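Local coordinates for L-threonine dehydrogenase (Flavobacterium frigidimaris, PDB 2YY7), which probably catalyses the NAD-dependent oxidation of the 3-hydroxyl of L-threonine, as a dehydrogenase with an epimerase-like short-chain dehydrogenase-reductase fold, at residues Leu79-Glu84 and Pro269-Lys274; Met137-Val142 and Ser146-Glu151. One frame throughout, in Å; residues are numbered along the deposited sequence.

Interaction 1. Residues Leu79-Glu84 and Pro269-Lys274; sequences LSATAE and PDFRQK. With NAD (nicotinamide-adenine-dinucleotide), chain E.
The Phe-271 ring meets Ala-81 at its rim and carries Arg-272 on one face. Ala-81 O lies at the edge, near the ring plane, 4.0 Å from Phe-271 CZ, and the methyl CB of Ala-81 touches the same CZ at 4.0 Å. Over the face, Arg-272 CG sits 3.6 Å above the plane, shifted toward the rim; that methylene also reaches Ala-81 CB, so the alanine methyl rests against ring rim and arginine chain together. Beyond the bend at chi3 (-74°), the guanidinium of Arg-272 grips the Asp-270 carboxylate side-on: NE to OD2 in the guanidinium plane and nearly straight (173°), NH1 to OD1 at 2.7 Å, both through syn lone pairs. Asp-270 OD2 also accepts from Arg-272 N, a capping bond that meets the carboxylate from above its plane and joins the salt bridge to the turn leading into the helix that follows. The contact thus joins the Rossmann-type nucleotide-binding part, through helix 80-85, to the C-terminal part of the chain. Two residues before Ala-81, Leu-79 turns to the cofactor, its CD1 3.5 Å from the bridging O3 of the NAD pyrophosphate. Phe-204 makes a cation-pi contact with Arg-272, while Glu-84 OE1 bonds to Tyr-156 OH of the second subunit.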
loop_
_atom_site.group_PDB
_atom_site.type_symbol
_atom_site.label_atom_id
_atom_site.label_comp_id
_atom_site.label_asym_id
_atom_site.label_seq_id
_atom_site.Cartn_x
_atom_site.Cartn_y
_atom_site.Cartn_z
ATOM N N LEU A 79 -11.987 -11.419 -3.633
ATOM C CA LEU A 79 -12.376 -10.808 -2.366
ATOM C C LEU A 79 -11.531 -11.211 -1.152
ATOM O O LEU A 79 -10.693 -12.106 -1.237
ATOM C CB LEU A 79 -13.857 -11.092 -2.096
ATOM C CG LEU A 79 -14.837 -10.132 -2.771
ATOM C CD1 LEU A 79 -14.601 -10.094 -4.271
ATOM C CD2 LEU A 79 -16.259 -10.571 -2.455
ATOM N N SER A 80 -11.776 -10.543 -0.027
ATOM C CA SER A 80 -11.041 -10.762 1.217
ATOM C C SER A 80 -10.765 -12.206 1.620
ATOM O O SER A 80 -9.614 -12.590 1.780
ATOM C CB SER A 80 -11.739 -10.043 2.381
ATOM O OG SER A 80 -13.054 -10.531 2.583
ATOM N N ALA A 81 -11.811 -13.003 1.801
ATOM C CA ALA A 81 -11.617 -14.392 2.207
ATOM C C ALA A 81 -10.974 -15.255 1.119
ATOM O O ALA A 81 -10.039 -16.012 1.385
ATOM C CB ALA A 81 -12.948 -14.996 2.648
ATOM N N THR A 82 -11.468 -15.135 -0.107
ATOM C CA THR A 82 -10.936 -15.907 -1.224
ATOM C C THR A 82 -9.460 -15.606 -1.494
ATOM O O THR A 82 -8.672 -16.509 -1.784
ATOM C CB THR A 82 -11.734 -15.629 -2.515
ATOM O OG1 THR A 82 -13.110 -15.979 -2.315
ATOM C CG2 THR A 82 -11.176 -16.441 -3.667
ATOM N N ALA A 83 -9.088 -14.335 -1.396
ATOM C CA ALA A 83 -7.714 -13.924 -1.648
ATOM C C ALA A 83 -6.704 -14.587 -0.705
ATOM O O ALA A 83 -5.562 -14.826 -1.092
ATOM C CB ALA A 83 -7.603 -12.406 -1.554
ATOM N N GLU A 84 -7.118 -14.877 0.526
ATOM C CA GLU A 84 -6.221 -15.516 1.488
ATOM C C GLU A 84 -5.842 -16.921 1.042
ATOM O O GLU A 84 -4.789 -17.432 1.417
ATOM C CB GLU A 84 -6.866 -15.586 2.877
ATOM C CG GLU A 84 -6.915 -14.255 3.610
ATOM C CD GLU A 84 -5.537 -13.641 3.811
ATOM O OE1 GLU A 84 -4.704 -14.236 4.526
ATOM O OE2 GLU A 84 -5.286 -12.559 3.251
ATOM N N PRO A 269 -17.374 -19.876 14.302
ATOM C CA PRO A 269 -16.348 -19.022 13.692
ATOM C C PRO A 269 -15.175 -19.784 13.087
ATOM O O PRO A 269 -14.667 -20.726 13.690
ATOM C CB PRO A 269 -15.897 -18.138 14.856
ATOM C CG PRO A 269 -17.097 -18.088 15.740
ATOM C CD PRO A 269 -17.575 -19.512 15.716
ATOM N N ASP A 270 -14.749 -19.385 11.890
ATOM C CA ASP A 270 -13.601 -20.022 11.259
ATOM C C ASP A 270 -12.545 -18.960 10.937
ATOM O O ASP A 270 -12.564 -17.884 11.534
ATOM C CB ASP A 270 -14.024 -20.830 10.016
ATOM C CG ASP A 270 -14.607 -19.975 8.897
ATOM O OD1 ASP A 270 -15.175 -20.581 7.963
ATOM O OD2 ASP A 270 -14.500 -18.732 8.930
ATOM N N PHE A 271 -11.630 -19.242 10.012
ATOM C CA PHE A 271 -10.569 -18.289 9.690
ATOM C C PHE A 271 -11.073 -16.887 9.353
ATOM O O PHE A 271 -10.362 -15.897 9.551
ATOM C CB PHE A 271 -9.684 -18.832 8.549
ATOM C CG PHE A 271 -10.219 -18.570 7.164
ATOM C CD1 PHE A 271 -9.933 -17.378 6.505
ATOM C CD2 PHE A 271 -10.999 -19.519 6.513
ATOM C CE1 PHE A 271 -10.412 -17.136 5.216
ATOM C CE2 PHE A 271 -11.484 -19.286 5.226
ATOM C CZ PHE A 271 -11.190 -18.092 4.577
ATOM N N ARG A 272 -12.302 -16.796 8.863
ATOM C CA ARG A 272 -12.863 -15.500 8.507
ATOM C C ARG A 272 -13.076 -14.571 9.697
ATOM O O ARG A 272 -13.178 -13.357 9.528
ATOM C CB ARG A 272 -14.159 -15.706 7.721
ATOM C CG ARG A 272 -13.869 -16.270 6.340
ATOM C CD ARG A 272 -15.108 -16.734 5.616
ATOM N NE ARG A 272 -15.628 -17.987 6.153
ATOM C CZ ARG A 272 -16.548 -18.719 5.535
ATOM N NH1 ARG A 272 -16.979 -19.850 6.080
ATOM N NH2 ARG A 272 -17.030 -18.315 4.365
ATOM N N GLN A 273 -13.117 -15.139 10.899
ATOM C CA GLN A 273 -13.288 -14.345 12.115
ATOM C C GLN A 273 -12.066 -13.454 12.347
ATOM O O GLN A 273 -12.178 -12.328 12.847
ATOM C CB GLN A 273 -13.457 -15.262 13.332
ATOM C CG GLN A 273 -13.660 -14.501 14.641
ATOM C CD GLN A 273 -15.015 -13.833 14.702
ATOM O OE1 GLN A 273 -15.136 -12.655 15.056
ATOM N NE2 GLN A 273 -16.052 -14.586 14.361
ATOM N N LYS A 274 -10.894 -13.975 11.994
ATOM C CA LYS A 274 -9.647 -13.241 12.174
ATOM C C LYS A 274 -9.590 -12.026 11.252
ATOM O O LYS A 274 -8.989 -11.009 11.589
ATOM C CB LYS A 274 -8.452 -14.168 11.923
ATOM C CG LYS A 274 -8.340 -15.298 12.956
ATOM C CD LYS A 274 -7.130 -16.199 12.726
ATOM C CE LYS A 274 -7.242 -16.992 11.429
ATOM N NZ LYS A 274 -6.107 -17.963 11.283
HETATM P PA NAD E . -17.637 -11.162 -7.249
HETATM O O1A NAD E . -19.039 -11.551 -6.930
HETATM O O2A NAD E . -16.591 -12.120 -6.806
HETATM O O5B NAD E . -17.495 -10.762 -8.774
HETATM C C5B NAD E . -16.248 -10.715 -9.405
HETATM C C4B NAD E . -16.431 -10.951 -10.884
HETATM O O4B NAD E . -15.173 -10.710 -11.519
HETATM C C3B NAD E . -16.863 -12.405 -11.190
HETATM O O3B NAD E . -18.037 -12.445 -12.019
HETATM C C2B NAD E . -15.610 -13.009 -11.837
HETATM O O2B NAD E . -15.918 -14.009 -12.793
HETATM C C1B NAD E . -14.954 -11.764 -12.454
HETATM N N9A NAD E . -13.530 -11.963 -12.760
HETATM C C8A NAD E . -12.591 -12.599 -11.949
HETATM N N7A NAD E . -11.416 -12.596 -12.594
HETATM C C5A NAD E . -11.600 -11.956 -13.771
HETATM C C6A NAD E . -10.734 -11.708 -14.824
HETATM N N6A NAD E . -9.506 -12.180 -14.805
HETATM N N1A NAD E . -11.202 -11.054 -15.933
HETATM C C2A NAD E . -12.522 -10.637 -16.014
HETATM N N3A NAD E . -13.409 -10.900 -14.988
HETATM C C4A NAD E . -12.927 -11.564 -13.887
HETATM O O3 NAD E . -17.284 -9.796 -6.484
HETATM P PN NAD E . -18.247 -8.541 -6.118
HETATM O O1N NAD E . -19.158 -8.174 -7.253
HETATM O O2N NAD E . -18.741 -8.801 -4.739
HETATM O O5D NAD E . -17.148 -7.355 -5.973
HETATM C C5D NAD E . -16.833 -6.504 -7.085
HETATM C C4D NAD E . -15.830 -5.418 -6.608
HETATM O O4D NAD E . -16.338 -4.762 -5.461
HETATM C C3D NAD E . -14.476 -5.984 -6.169
HETATM O O3D NAD E . -13.464 -5.035 -6.490
HETATM C C2D NAD E . -14.586 -6.039 -4.664
HETATM O O2D NAD E . -13.288 -6.073 -4.120
HETATM C C1D NAD E . -15.409 -4.788 -4.356
HETATM N N1N NAD E . -16.065 -4.923 -3.035
HETATM C C2N NAD E . -17.089 -5.833 -2.866
HETATM C C3N NAD E . -17.698 -5.952 -1.622
HETATM C C7N NAD E . -18.893 -6.848 -1.437
HETATM O O7N NAD E . -19.365 -6.942 -0.138
HETATM N N7N NAD E . -19.434 -7.550 -2.449
HETATM C C4N NAD E . -17.258 -5.168 -0.539
HETATM C C5N NAD E . -16.238 -4.233 -0.732
HETATM C C6N NAD E . -15.632 -4.127 -1.968
#

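Interaction 2. Residues Met137-Val142 and Ser146-Glu151. With NAD (nicotinamide-adenine-dinucleotide), chain E.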
loop_
_atom_site.group_PDB
_atom_site.type_symbol
_atom_site.label_atom_id
_atom_site.label_comp_id
_atom_site.label_asym_id
_atom_site.label_seq_id
_atom_site.Cartn_x
_atom_site.Cartn_y
_atom_site.Cartn_z
ATOM N N MET A 137 -4.216 2.973 8.680
ATOM C CA MET A 137 -4.593 1.870 7.799
ATOM C C MET A 137 -3.459 0.861 7.618
ATOM O O MET A 137 -2.509 1.101 6.874
ATOM C CB MET A 137 -5.034 2.402 6.424
ATOM C CG MET A 137 -6.212 3.374 6.477
ATOM S SD MET A 137 -6.993 3.685 4.866
ATOM C CE MET A 137 -5.776 4.737 4.091
ATOM N N GLU A 138 -3.560 -0.270 8.306
ATOM C CA GLU A 138 -2.541 -1.309 8.201
ATOM C C GLU A 138 -3.230 -2.642 7.957
ATOM O O GLU A 138 -3.254 -3.506 8.831
ATOM C CB GLU A 138 -1.707 -1.378 9.486
ATOM C CG GLU A 138 -0.997 -0.075 9.835
ATOM C CD GLU A 138 -0.035 -0.223 10.998
ATOM O OE1 GLU A 138 -0.431 -0.778 12.044
ATOM O OE2 GLU A 138 1.118 0.229 10.869
ATOM N N PRO A 139 -3.814 -2.820 6.758
ATOM C CA PRO A 139 -4.510 -4.062 6.409
ATOM C C PRO A 139 -3.659 -5.305 6.642
ATOM O O PRO A 139 -2.481 -5.343 6.280
ATOM C CB PRO A 139 -4.872 -3.858 4.936
ATOM C CG PRO A 139 -3.831 -2.891 4.450
ATOM C CD PRO A 139 -3.750 -1.917 5.598
ATOM N N SER A 140 -4.265 -6.315 7.256
ATOM C CA SER A 140 -3.575 -7.563 7.550
ATOM C C SER A 140 -3.888 -8.684 6.553
ATOM O O SER A 140 -3.413 -9.805 6.716
ATOM C CB SER A 140 -3.921 -8.017 8.969
ATOM O OG SER A 140 -5.322 -8.115 9.131
ATOM N N THR A 141 -4.687 -8.386 5.528
ATOM C CA THR A 141 -5.025 -9.386 4.509
ATOM C C THR A 141 -4.458 -8.992 3.149
ATOM O O THR A 141 -4.218 -7.813 2.893
ATOM C CB THR A 141 -6.550 -9.544 4.340
ATOM O OG1 THR A 141 -7.107 -8.333 3.805
ATOM C CG2 THR A 141 -7.199 -9.845 5.680
ATOM N N VAL A 142 -4.241 -9.981 2.286
ATOM C CA VAL A 142 -3.734 -9.732 0.934
ATOM C C VAL A 142 -4.693 -8.769 0.240
ATOM O O VAL A 142 -4.275 -7.814 -0.416
ATOM C CB VAL A 142 -3.683 -11.044 0.090
ATOM C CG1 VAL A 142 -3.302 -10.729 -1.353
ATOM C CG2 VAL A 142 -2.689 -12.020 0.694
ATOM N N SER A 146 -4.031 -4.962 -1.315
ATOM C CA SER A 146 -4.250 -4.648 -2.724
ATOM C C SER A 146 -5.162 -3.436 -2.874
ATOM O O SER A 146 -4.966 -2.610 -3.768
ATOM C CB SER A 146 -4.855 -5.849 -3.474
ATOM O OG SER A 146 -6.237 -6.016 -3.197
ATOM N N LYS A 147 -6.163 -3.330 -2.007
ATOM C CA LYS A 147 -7.084 -2.199 -2.064
ATOM C C LYS A 147 -6.393 -0.911 -1.614
ATOM O O LYS A 147 -6.651 0.158 -2.154
ATOM C CB LYS A 147 -8.318 -2.470 -1.196
ATOM C CG LYS A 147 -9.238 -3.561 -1.744
ATOM C CD LYS A 147 -9.736 -3.216 -3.153
ATOM C CE LYS A 147 -10.851 -4.149 -3.603
ATOM N NZ LYS A 147 -11.343 -3.805 -4.975
ATOM N N GLN A 148 -5.516 -1.010 -0.623
ATOM C CA GLN A 148 -4.812 0.172 -0.150
ATOM C C GLN A 148 -3.859 0.689 -1.227
ATOM O O GLN A 148 -3.837 1.882 -1.526
ATOM C CB GLN A 148 -4.029 -0.131 1.124
ATOM C CG GLN A 148 -3.206 1.051 1.582
ATOM C CD GLN A 148 -2.469 0.781 2.861
ATOM O OE1 GLN A 148 -1.677 -0.159 2.949
ATOM N NE2 GLN A 148 -2.722 1.605 3.868
ATOM N N ALA A 149 -3.073 -0.209 -1.808
ATOM C CA ALA A 149 -2.137 0.172 -2.866
ATOM C C ALA A 149 -2.934 0.699 -4.059
ATOM O O ALA A 149 -2.498 1.620 -4.760
ATOM C CB ALA A 149 -1.295 -1.031 -3.282
ATOM N N GLY A 150 -4.103 0.105 -4.286
ATOM C CA GLY A 150 -4.952 0.539 -5.380
ATOM C C GLY A 150 -5.348 1.987 -5.176
ATOM O O GLY A 150 -5.262 2.786 -6.101
ATOM N N GLU A 151 -5.795 2.322 -3.965
ATOM C CA GLU A 151 -6.189 3.692 -3.634
ATOM C C GLU A 151 -5.035 4.660 -3.866
ATOM O O GLU A 151 -5.218 5.722 -4.462
ATOM C CB GLU A 151 -6.628 3.798 -2.166
ATOM C CG GLU A 151 -7.917 3.071 -1.831
ATOM C CD GLU A 151 -8.431 3.409 -0.438
ATOM O OE1 GLU A 151 -9.397 2.761 0.014
ATOM O OE2 GLU A 151 -7.867 4.323 0.203
HETATM P PA NAD E . -17.637 -11.162 -7.249
HETATM O O1A NAD E . -19.039 -11.551 -6.930
HETATM O O2A NAD E . -16.591 -12.120 -6.806
HETATM O O5B NAD E . -17.495 -10.762 -8.774
HETATM C C5B NAD E . -16.248 -10.715 -9.405
HETATM C C4B NAD E . -16.431 -10.951 -10.884
HETATM O O4B NAD E . -15.173 -10.710 -11.519
HETATM C C3B NAD E . -16.863 -12.405 -11.190
HETATM O O3B NAD E . -18.037 -12.445 -12.019
HETATM C C2B NAD E . -15.610 -13.009 -11.837
HETATM O O2B NAD E . -15.918 -14.009 -12.793
HETATM C C1B NAD E . -14.954 -11.764 -12.454
HETATM N N9A NAD E . -13.530 -11.963 -12.760
HETATM C C8A NAD E . -12.591 -12.599 -11.949
HETATM N N7A NAD E . -11.416 -12.596 -12.594
HETATM C C5A NAD E . -11.600 -11.956 -13.771
HETATM C C6A NAD E . -10.734 -11.708 -14.824
HETATM N N6A NAD E . -9.506 -12.180 -14.805
HETATM N N1A NAD E . -11.202 -11.054 -15.933
HETATM C C2A NAD E . -12.522 -10.637 -16.014
HETATM N N3A NAD E . -13.409 -10.900 -14.988
HETATM C C4A NAD E . -12.927 -11.564 -13.887
HETATM O O3 NAD E . -17.284 -9.796 -6.484
HETATM P PN NAD E . -18.247 -8.541 -6.118
HETATM O O1N NAD E . -19.158 -8.174 -7.253
HETATM O O2N NAD E . -18.741 -8.801 -4.739
HETATM O O5D NAD E . -17.148 -7.355 -5.973
HETATM C C5D NAD E . -16.833 -6.504 -7.085
HETATM C C4D NAD E . -15.830 -5.418 -6.608
HETATM O O4D NAD E . -16.338 -4.762 -5.461
HETATM C C3D NAD E . -14.476 -5.984 -6.169
HETATM O O3D NAD E . -13.464 -5.035 -6.490
HETATM C C2D NAD E . -14.586 -6.039 -4.664
HETATM O O2D NAD E . -13.288 -6.073 -4.120
HETATM C C1D NAD E . -15.409 -4.788 -4.356
HETATM N N1N NAD E . -16.065 -4.923 -3.035
HETATM C C2N NAD E . -17.089 -5.833 -2.866
HETATM C C3N NAD E . -17.698 -5.952 -1.622
HETATM C C7N NAD E . -18.893 -6.848 -1.437
HETATM O O7N NAD E . -19.365 -6.942 -0.138
HETATM N N7N NAD E . -19.434 -7.550 -2.449
HETATM C C4N NAD E . -17.258 -5.168 -0.539
HETATM C C5N NAD E . -16.238 -4.233 -0.732
HETATM C C6N NAD E . -15.632 -4.127 -1.968
#
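With CG opposite the backbone N (chi1 176°) and the chain extended beyond it, Gln-148 reaches straight from helix 142-161 to the loop at Met-137. Its NE2 donates to Met-137 O at 3.1 Å, approaching from above the carbonyl plane, with an N-H...O angle of 146°. The same nitrogen lies 3.5 Å from Met-137 CB, and OE1 packs 3.8 Å from both CG and CD of Pro-139, whose ring crosses the glutamine chain at about a right angle. Replacing Gln-148 with an alanine would probably leave Met-137 O without this donor and open a gap beside the Pro-139 ring. Pro-139 O accepts from Arg-152 NH1 of the second subunit. Lys-147 bends at chi2 (-58°) and then runs extended to the nicotinamide ribose, where NZ donates to O3D of NAD at 2.9 Å and weakly to O2D. In the SDR family this is the lysine of the YxxxK motif, with Tyr-143 one turn earlier. Lys-147 NZ also donates to Pro-116 O. The loop enters the helix at the N-cap Thr-141, and the first turn closes with Ser-146 N bonded to Val-142 O at 3.0 Å. Beyond, Val-142 packs on helix 87-106, and Lys-147 and Glu-151 lie against strand 112-118.

How the interactions relate
Interactions 1 and 2 have centres 15 Å apart and meet through Glu-84, whose OE2 lies 2.9 Å from Val-142 N, probably as a hydrogen bond, and packs against Thr-141 CA. Helix 80-85 is thereby tied to the first residue of helix 142-161. Along the chain, interaction 2 is nested inside the loop that interaction 1 closes. Both reach NAD at different places: Leu-79 lies against the pyrophosphate, whereas Lys-147 holds the nicotinamide ribose. Tyr-143, on helix 142-161, bonds to NAD through its OH and is touched by Ser-80 and Ala-83, a second link between the helices of the two contacts. Ala-81, which makes the contact in interaction 1, is not at the cofactor: its side chain is about 12 Å from that of Gln-13, an NAD-binding residue.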